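Sulfate adenylyltransferase, adenylylsulfate kinase (Thiobacillus denitrificans, PDB 3CR8) is an APS kinase that uses ATP to phosphorylate adenosine 5'-phosphosulfate to 3'-phosphoadenylyl sulfate, in a hexamer whose sulfurylase-like part lacks ATP sulfurylase activity. Local coordinates at residues P198-D203 with L231-A236; H141-S146 with A209-V214. All blocks are in the same frame, centred on the assembly; numbering follows the deposited sequence.

Along the chain the four segments alternate: 141-146, then 198-203, 209-214 and 231-236, so the two contacts interlock. Their centres lie 8 Å apart; contact 1 lies within the ATP-sulfurylase-like part, and contact 2 joins that part to the PUA-like part, both away from the predicted ATP-binding P-loop of the kinase part. Contact 1 joins the loops that leave two neighbouring strands of the parallel sheet, 193-196 and 229-231. Contact 2 sets a PUA-like loop against helix 210-220, which connects those same strands. The two meet in one apolar cluster, where CG2 of Val-200 lies 3.5 Å from CG2 of Val-214 and Leu-233 packs on Phe-144. Sheet end, connecting helix and PUA-like loop are thus packed into a single unit.

Contact 1 of 2, residues P198-D203 with L231-A236; sequences PQVGGD and LSLLPA
The carbonyl oxygen of Leu-234 is held by one hydrogen bond from the facing segment, Val-200 N to Leu-234 O at 2.9 Å, and supported by a weaker CA-H...O contact from Gln-199 CA at 3.5 Å. The amide of Val-200 comes from above the carbonyl plane, 36° out of it. Leu-234 N, facing the same segment, gives a weak bond to Pro-198 O. Together these bonds make a single parallel beta bridge between Gln-199 and Leu-234, carrying on the pairing of strands 193-196 and 229-231 past their carboxyl ends in a Rossmann-like parallel sheet. Further along, Gly-201 N reaches Ala-236 O at 2.7 Å, again from above the carbonyl plane. The side chains sort to two faces. Gln-199 and Leu-234 lie side by side and point the same way, CG of Gln-199 against CD1 of Leu-234, with Met-47 of helix 39-50 also packing on Leu-234. Pro-198, Val-200, Leu-231 and Leu-233 all touch helix 210-220, the crossover helix. There CD of the Pro-198 ring lies 3.9 Å from Leu-231 CD1, the two side chains crossing at about a right angle, while Val-200 crosses Leu-233 obliquely, its CG2 3.7 Å from Leu-233 CD2.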
ATOM      1  N   PRO A 198     -18.685  -7.161  29.285  1.00 42.60           N
ATOM      2  CA  PRO A 198     -19.297  -5.824  29.153  1.00 47.71           C
ATOM      3  C   PRO A 198     -20.767  -5.765  29.600  1.00 49.79           C
ATOM      4  O   PRO A 198     -21.571  -6.612  29.177  1.00 38.78           O
ATOM      5  CB  PRO A 198     -19.233  -5.545  27.646  1.00 35.59           C
ATOM      6  CG  PRO A 198     -18.370  -6.588  27.065  1.00 34.89           C
ATOM      7  CD  PRO A 198     -18.437  -7.776  27.974  1.00 39.03           C
ATOM      8  N   GLN A 199     -21.117  -4.769  30.418  1.00 52.60           N
ATOM      9  CA  GLN A 199     -22.514  -4.588  30.804  1.00 51.89           C
ATOM     10  C   GLN A 199     -23.415  -4.305  29.591  1.00 46.98           C
ATOM     11  O   GLN A 199     -23.127  -3.442  28.765  1.00 44.21           O
ATOM     12  CB  GLN A 199     -22.640  -3.529  31.888  1.00 51.66           C
ATOM     13  CG  GLN A 199     -22.665  -4.131  33.265  1.00 57.50           C
ATOM     14  CD  GLN A 199     -21.772  -3.398  34.245  1.00 70.16           C
ATOM     15  OE1 GLN A 199     -21.275  -2.303  33.958  1.00 78.16           O
ATOM     16  NE2 GLN A 199     -21.557  -4.004  35.413  1.00 65.51           N
ATOM     17  N   VAL A 200     -24.502  -5.052  29.470  1.00 42.85           N
ATOM     18  CA  VAL A 200     -25.216  -5.030  28.208  1.00 45.50           C
ATOM     19  C   VAL A 200     -26.736  -4.741  28.241  1.00 54.06           C
ATOM     20  O   VAL A 200     -27.424  -4.798  27.215  1.00 67.36           O
ATOM     21  CB  VAL A 200     -25.042  -6.371  27.486  1.00 44.54           C
ATOM     22  CG1 VAL A 200     -26.346  -6.836  26.856  1.00 61.35           C
ATOM     23  CG2 VAL A 200     -23.939  -6.261  26.460  1.00 34.91           C
ATOM     24  N   GLY A 201     -27.252  -4.382  29.404  1.00 48.30           N
ATOM     25  CA  GLY A 201     -28.675  -4.166  29.560  1.00 55.04           C
ATOM     26  C   GLY A 201     -29.306  -2.943  28.936  1.00 52.39           C
ATOM     27  O   GLY A 201     -28.944  -1.815  29.231  1.00 64.85           O
ATOM     28  N   GLY A 202     -30.294  -3.163  28.085  1.00 46.56           N
ATOM     29  CA  GLY A 202     -30.990  -2.084  27.424  1.00 47.44           C
ATOM     30  C   GLY A 202     -32.210  -2.648  26.753  1.00 56.46           C
ATOM     31  O   GLY A 202     -32.509  -3.776  26.989  1.00 70.87           O
ATOM     32  N   ASP A 203     -32.902  -1.874  25.926  1.00 51.90           N
ATOM     33  CA  ASP A 203     -33.997  -2.343  25.091  1.00 42.20           C
ATOM     34  C   ASP A 203     -33.761  -2.043  23.596  1.00 57.75           C
ATOM     35  O   ASP A 203     -33.013  -1.125  23.258  1.00 66.13           O
ATOM     36  CB  ASP A 203     -35.276  -1.683  25.569  1.00 55.50           C
ATOM     37  CG  ASP A 203     -36.497  -2.403  25.107  1.00 70.52           C
ATOM     38  OD1 ASP A 203     -36.596  -3.620  25.401  1.00 61.82           O
ATOM     39  OD2 ASP A 203     -37.345  -1.759  24.439  1.00 72.73           O
ATOM     40  N   LEU A 231     -14.872 -13.744  25.995  1.00 39.74           N
ATOM     41  CA  LEU A 231     -15.856 -12.643  25.892  1.00 43.02           C
ATOM     42  C   LEU A 231     -17.255 -13.161  26.221  1.00 40.70           C
ATOM     43  O   LEU A 231     -17.651 -14.233  25.792  1.00 32.80           O
ATOM     44  CB  LEU A 231     -15.839 -11.973  24.514  1.00 40.63           C
ATOM     45  CG  LEU A 231     -16.919 -10.916  24.242  1.00 39.86           C
ATOM     46  CD1 LEU A 231     -16.700  -9.633  25.018  1.00 35.91           C
ATOM     47  CD2 LEU A 231     -16.977 -10.609  22.764  1.00 39.57           C
ATOM     48  N   SER A 232     -17.996 -12.416  27.014  1.00 43.31           N
ATOM     49  CA  SER A 232     -19.330 -12.856  27.358  1.00 40.70           C
ATOM     50  C   SER A 232     -20.117 -11.630  27.739  1.00 37.18           C
ATOM     51  O   SER A 232     -19.530 -10.626  28.080  1.00 39.32           O
ATOM     52  CB  SER A 232     -19.280 -13.847  28.506  1.00 33.49           C
ATOM     53  OG  SER A 232     -20.396 -14.693  28.452  1.00 44.87           O
ATOM     54  N   LEU A 233     -21.436 -11.689  27.665  1.00 41.26           N
ATOM     55  CA  LEU A 233     -22.241 -10.516  28.018  1.00 40.53           C
ATOM     56  C   LEU A 233     -22.831 -10.644  29.407  1.00 45.61           C
ATOM     57  O   LEU A 233     -23.179 -11.734  29.860  1.00 45.52           O
ATOM     58  CB  LEU A 233     -23.340 -10.261  26.984  1.00 35.80           C
ATOM     59  CG  LEU A 233     -22.752 -10.250  25.573  1.00 37.41           C
ATOM     60  CD1 LEU A 233     -23.843 -10.180  24.532  1.00 42.97           C
ATOM     61  CD2 LEU A 233     -21.783  -9.092  25.427  1.00 39.09           C
ATOM     62  N   LEU A 234     -22.916  -9.505  30.072  1.00 44.22           N
ATOM     63  CA  LEU A 234     -23.434  -9.388  31.424  1.00 51.29           C
ATOM     64  C   LEU A 234     -24.713  -8.556  31.393  1.00 49.16           C
ATOM     65  O   LEU A 234     -24.659  -7.325  31.320  1.00 51.80           O
ATOM     66  CB  LEU A 234     -22.398  -8.665  32.281  1.00 53.12           C
ATOM     67  CG  LEU A 234     -22.494  -8.639  33.809  1.00 44.63           C
ATOM     68  CD1 LEU A 234     -22.266  -7.235  34.227  1.00 43.86           C
ATOM     69  CD2 LEU A 234     -23.851  -9.070  34.290  1.00 55.01           C
ATOM     70  N   PRO A 235     -25.868  -9.219  31.472  1.00 40.21           N
ATOM     71  CA  PRO A 235     -27.165  -8.586  31.236  1.00 46.87           C
ATOM     72  C   PRO A 235     -27.574  -7.769  32.435  1.00 53.65           C
ATOM     73  O   PRO A 235     -28.040  -8.341  33.404  1.00 70.39           O
ATOM     74  CB  PRO A 235     -28.122  -9.779  31.100  1.00 48.74           C
ATOM     75  CG  PRO A 235     -27.277 -11.033  31.286  1.00 62.02           C
ATOM     76  CD  PRO A 235     -26.025 -10.589  31.967  1.00 53.27           C
ATOM     77  N   ALA A 236     -27.410  -6.457  32.369  1.00 54.30           N
ATOM     78  CA  ALA A 236     -27.677  -5.582  33.497  1.00 50.89           C
ATOM     79  C   ALA A 236     -27.406  -4.166  33.044  1.00 58.22           C
ATOM     80  O   ALA A 236     -26.748  -3.951  32.029  1.00 59.37           O
ATOM     81  CB  ALA A 236     -26.874  -6.018  34.673  1.00 52.52           C
TER

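Contact 2 of 2, residues H141-S146 with A209-V214; sequences HPDFVS and AYFGLV
Asp-143 starts with its CB 3.9 Å from CE1 of Phe-211, and its CG then passes CZ of the same ring at 4.0 Å. Its chi1 of 55° sets CG between the backbone N and the carbonyl carbon, and the carboxylate meets Tyr-210 tip to tip. At the end, OD2 accepts a hydrogen bond of 2.6 Å from Tyr-210 OH, which comes from above the carboxylate plane; OD1, the other carboxylate oxygen, lies 3.5 Å from Tyr-210 OH. Arg-148 makes a salt bridge to OD2, so this buried oxygen has two partners and would probably stay ionised. An alanine here would remove both polar links of the carboxylate and would probably leave the Tyr-210 hydroxyl and Arg-148 less well fixed. Next along the loop, the Phe-144 ring reaches toward Val-214, whose CG1 sits over one face in a CH-pi contact, 3.7 Å from the centroid. Tyr-210 CE1 lies at the edge of that ring, and Phe-211 approaches it obliquely with the planes at 48°. Glu-395 of the second subunit accepts a hydrogen bond from Phe-144 N, so the loop also takes part in the hexamer. The arrangement is a domain junction, a PUA-like loop packed on the crossover helix of a Rossmann-like beta-alpha-beta unit.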
ATOM      1  N   HIS A 141     -34.017 -12.783  24.134  1.00 52.21           N
ATOM      2  CA  HIS A 141     -32.834 -12.108  23.629  1.00 51.71           C
ATOM      3  C   HIS A 141     -32.455 -12.722  22.293  1.00 55.57           C
ATOM      4  O   HIS A 141     -31.673 -13.659  22.250  1.00 58.32           O
ATOM      5  CB  HIS A 141     -31.649 -12.309  24.582  1.00 50.42           C
ATOM      6  CG  HIS A 141     -31.741 -11.552  25.872  1.00 52.64           C
ATOM      7  ND1 HIS A 141     -31.972 -10.189  25.931  1.00 47.96           N
ATOM      8  CD2 HIS A 141     -31.584 -11.962  27.155  1.00 41.36           C
ATOM      9  CE1 HIS A 141     -31.986  -9.803  27.194  1.00 40.26           C
ATOM     10  NE2 HIS A 141     -31.749 -10.859  27.957  1.00 50.08           N
ATOM     11  N   PRO A 142     -33.000 -12.204  21.190  1.00 45.70           N
ATOM     12  CA  PRO A 142     -32.674 -12.756  19.875  1.00 43.94           C
ATOM     13  C   PRO A 142     -31.218 -12.489  19.524  1.00 50.66           C
ATOM     14  O   PRO A 142     -30.573 -13.246  18.808  1.00 54.79           O
ATOM     15  CB  PRO A 142     -33.571 -11.941  18.944  1.00 43.15           C
ATOM     16  CG  PRO A 142     -34.617 -11.376  19.818  1.00 44.72           C
ATOM     17  CD  PRO A 142     -33.945 -11.090  21.087  1.00 35.58           C
ATOM     18  N   ASP A 143     -30.707 -11.391  20.063  1.00 55.28           N
ATOM     19  CA  ASP A 143     -29.406 -10.858  19.713  1.00 46.98           C
ATOM     20  C   ASP A 143     -28.257 -11.427  20.561  1.00 48.18           C
ATOM     21  O   ASP A 143     -28.387 -11.606  21.771  1.00 51.21           O
ATOM     22  CB  ASP A 143     -29.450  -9.344  19.877  1.00 49.03           C
ATOM     23  CG  ASP A 143     -29.884  -8.928  21.262  1.00 54.30           C
ATOM     24  OD1 ASP A 143     -31.038  -9.256  21.629  1.00 53.48           O
ATOM     25  OD2 ASP A 143     -29.063  -8.279  21.973  1.00 49.04           O
ATOM     26  N   PHE A 144     -27.133 -11.705  19.915  1.00 38.92           N
ATOM     27  CA  PHE A 144     -25.951 -12.167  20.614  1.00 39.81           C
ATOM     28  C   PHE A 144     -26.172 -13.443  21.441  1.00 42.53           C
ATOM     29  O   PHE A 144     -25.553 -13.681  22.474  1.00 42.08           O
ATOM     30  CB  PHE A 144     -25.339 -11.035  21.449  1.00 44.60           C
ATOM     31  CG  PHE A 144     -24.981  -9.822  20.634  1.00 51.33           C
ATOM     32  CD1 PHE A 144     -24.387  -9.967  19.390  1.00 49.13           C
ATOM     33  CD2 PHE A 144     -25.254  -8.546  21.097  1.00 46.33           C
ATOM     34  CE1 PHE A 144     -24.079  -8.882  18.626  1.00 38.83           C
ATOM     35  CE2 PHE A 144     -24.949  -7.452  20.338  1.00 41.71           C
ATOM     36  CZ  PHE A 144     -24.363  -7.623  19.096  1.00 44.84           C
ATOM     37  N   VAL A 145     -27.034 -14.304  20.940  1.00 46.96           N
ATOM     38  CA  VAL A 145     -27.250 -15.604  21.564  1.00 47.68           C
ATOM     39  C   VAL A 145     -25.953 -16.294  21.996  1.00 37.64           C
ATOM     40  O   VAL A 145     -25.835 -16.706  23.142  1.00 46.19           O
ATOM     41  CB  VAL A 145     -28.142 -16.512  20.673  1.00 37.52           C
ATOM     42  CG1 VAL A 145     -27.713 -17.948  20.754  1.00 29.98           C
ATOM     43  CG2 VAL A 145     -29.574 -16.377  21.091  1.00 31.24           C
ATOM     44  N   SER A 146     -24.995 -16.429  21.089  1.00 44.78           N
ATOM     45  CA  SER A 146     -23.701 -17.027  21.444  1.00 55.07           C
ATOM     46  C   SER A 146     -23.077 -16.412  22.711  1.00 58.50           C
ATOM     47  O   SER A 146     -22.841 -17.114  23.710  1.00 61.03           O
ATOM     48  CB  SER A 146     -22.720 -16.860  20.292  1.00 43.57           C
ATOM     49  OG  SER A 146     -22.984 -15.652  19.602  1.00 53.77           O
ATOM     50  N   ALA A 209     -28.126   1.087  22.860  1.00 48.04           N
ATOM     51  CA  ALA A 209     -26.761   1.559  22.787  1.00 47.22           C
ATOM     52  C   ALA A 209     -25.794   0.413  23.032  1.00 54.22           C
ATOM     53  O   ALA A 209     -24.632   0.448  22.624  1.00 54.56           O
ATOM     54  CB  ALA A 209     -26.526   2.705  23.759  1.00 37.27           C
ATOM     55  N   TYR A 210     -26.282  -0.622  23.688  1.00 46.87           N
ATOM     56  CA  TYR A 210     -25.418  -1.748  23.982  1.00 47.51           C
ATOM     57  C   TYR A 210     -24.900  -2.421  22.718  1.00 47.78           C
ATOM     58  O   TYR A 210     -23.845  -3.036  22.747  1.00 46.81           O
ATOM     59  CB  TYR A 210     -26.110  -2.766  24.909  1.00 47.59           C
ATOM     60  CG  TYR A 210     -27.190  -3.612  24.283  1.00 43.97           C
ATOM     61  CD1 TYR A 210     -26.862  -4.760  23.594  1.00 50.11           C
ATOM     62  CD2 TYR A 210     -28.547  -3.274  24.411  1.00 41.39           C
ATOM     63  CE1 TYR A 210     -27.850  -5.552  23.032  1.00 56.01           C
ATOM     64  CE2 TYR A 210     -29.524  -4.040  23.870  1.00 30.41           C
ATOM     65  CZ  TYR A 210     -29.176  -5.192  23.174  1.00 52.59           C
ATOM     66  OH  TYR A 210     -30.131  -6.016  22.612  1.00 51.77           O
ATOM     67  N   PHE A 211     -25.641  -2.319  21.619  1.00 45.10           N
ATOM     68  CA  PHE A 211     -25.227  -2.988  20.399  1.00 39.92           C
ATOM     69  C   PHE A 211     -23.862  -2.489  19.970  1.00 43.58           C
ATOM     70  O   PHE A 211     -22.943  -3.280  19.701  1.00 40.32           O
ATOM     71  CB  PHE A 211     -26.243  -2.785  19.295  1.00 39.33           C
ATOM     72  CG  PHE A 211     -27.441  -3.683  19.404  1.00 48.27           C
ATOM     73  CD1 PHE A 211     -27.466  -4.912  18.781  1.00 48.68           C
ATOM     74  CD2 PHE A 211     -28.550  -3.287  20.115  1.00 46.60           C
ATOM     75  CE1 PHE A 211     -28.576  -5.721  18.865  1.00 39.06           C
ATOM     76  CE2 PHE A 211     -29.650  -4.098  20.189  1.00 46.62           C
ATOM     77  CZ  PHE A 211     -29.654  -5.314  19.563  1.00 40.98           C
ATOM     78  N   GLY A 212     -23.716  -1.174  19.935  1.00 37.10           N
ATOM     79  CA  GLY A 212     -22.415  -0.588  19.666  1.00 38.17           C
ATOM     80  C   GLY A 212     -21.329  -1.065  20.626  1.00 43.23           C
ATOM     81  O   GLY A 212     -20.214  -1.369  20.212  1.00 59.24           O
ATOM     82  N   LEU A 213     -21.644  -1.135  21.914  1.00 37.71           N
ATOM     83  CA  LEU A 213     -20.685  -1.595  22.897  1.00 32.23           C
ATOM     84  C   LEU A 213     -20.232  -2.991  22.568  1.00 39.33           C
ATOM     85  O   LEU A 213     -19.060  -3.283  22.544  1.00 41.52           O
ATOM     86  CB  LEU A 213     -21.342  -1.614  24.253  1.00 37.78           C
ATOM     87  CG  LEU A 213     -20.488  -1.298  25.456  1.00 37.05           C
ATOM     88  CD1 LEU A 213     -20.930  -2.268  26.504  1.00 29.78           C
ATOM     89  CD2 LEU A 213     -18.990  -1.421  25.153  1.00 36.38           C
ATOM     90  N   VAL A 214     -21.171  -3.884  22.332  1.00 40.22           N
ATOM     91  CA  VAL A 214     -20.778  -5.232  22.023  1.00 38.29           C
ATOM     92  C   VAL A 214     -19.935  -5.209  20.768  1.00 37.91           C
ATOM     93  O   VAL A 214     -18.911  -5.883  20.697  1.00 34.45           O
ATOM     94  CB  VAL A 214     -21.971  -6.158  21.832  1.00 45.21           C
ATOM     95  CG1 VAL A 214     -21.514  -7.527  21.283  1.00 28.23           C
ATOM     96  CG2 VAL A 214     -22.722  -6.284  23.134  1.00 42.24           C
TER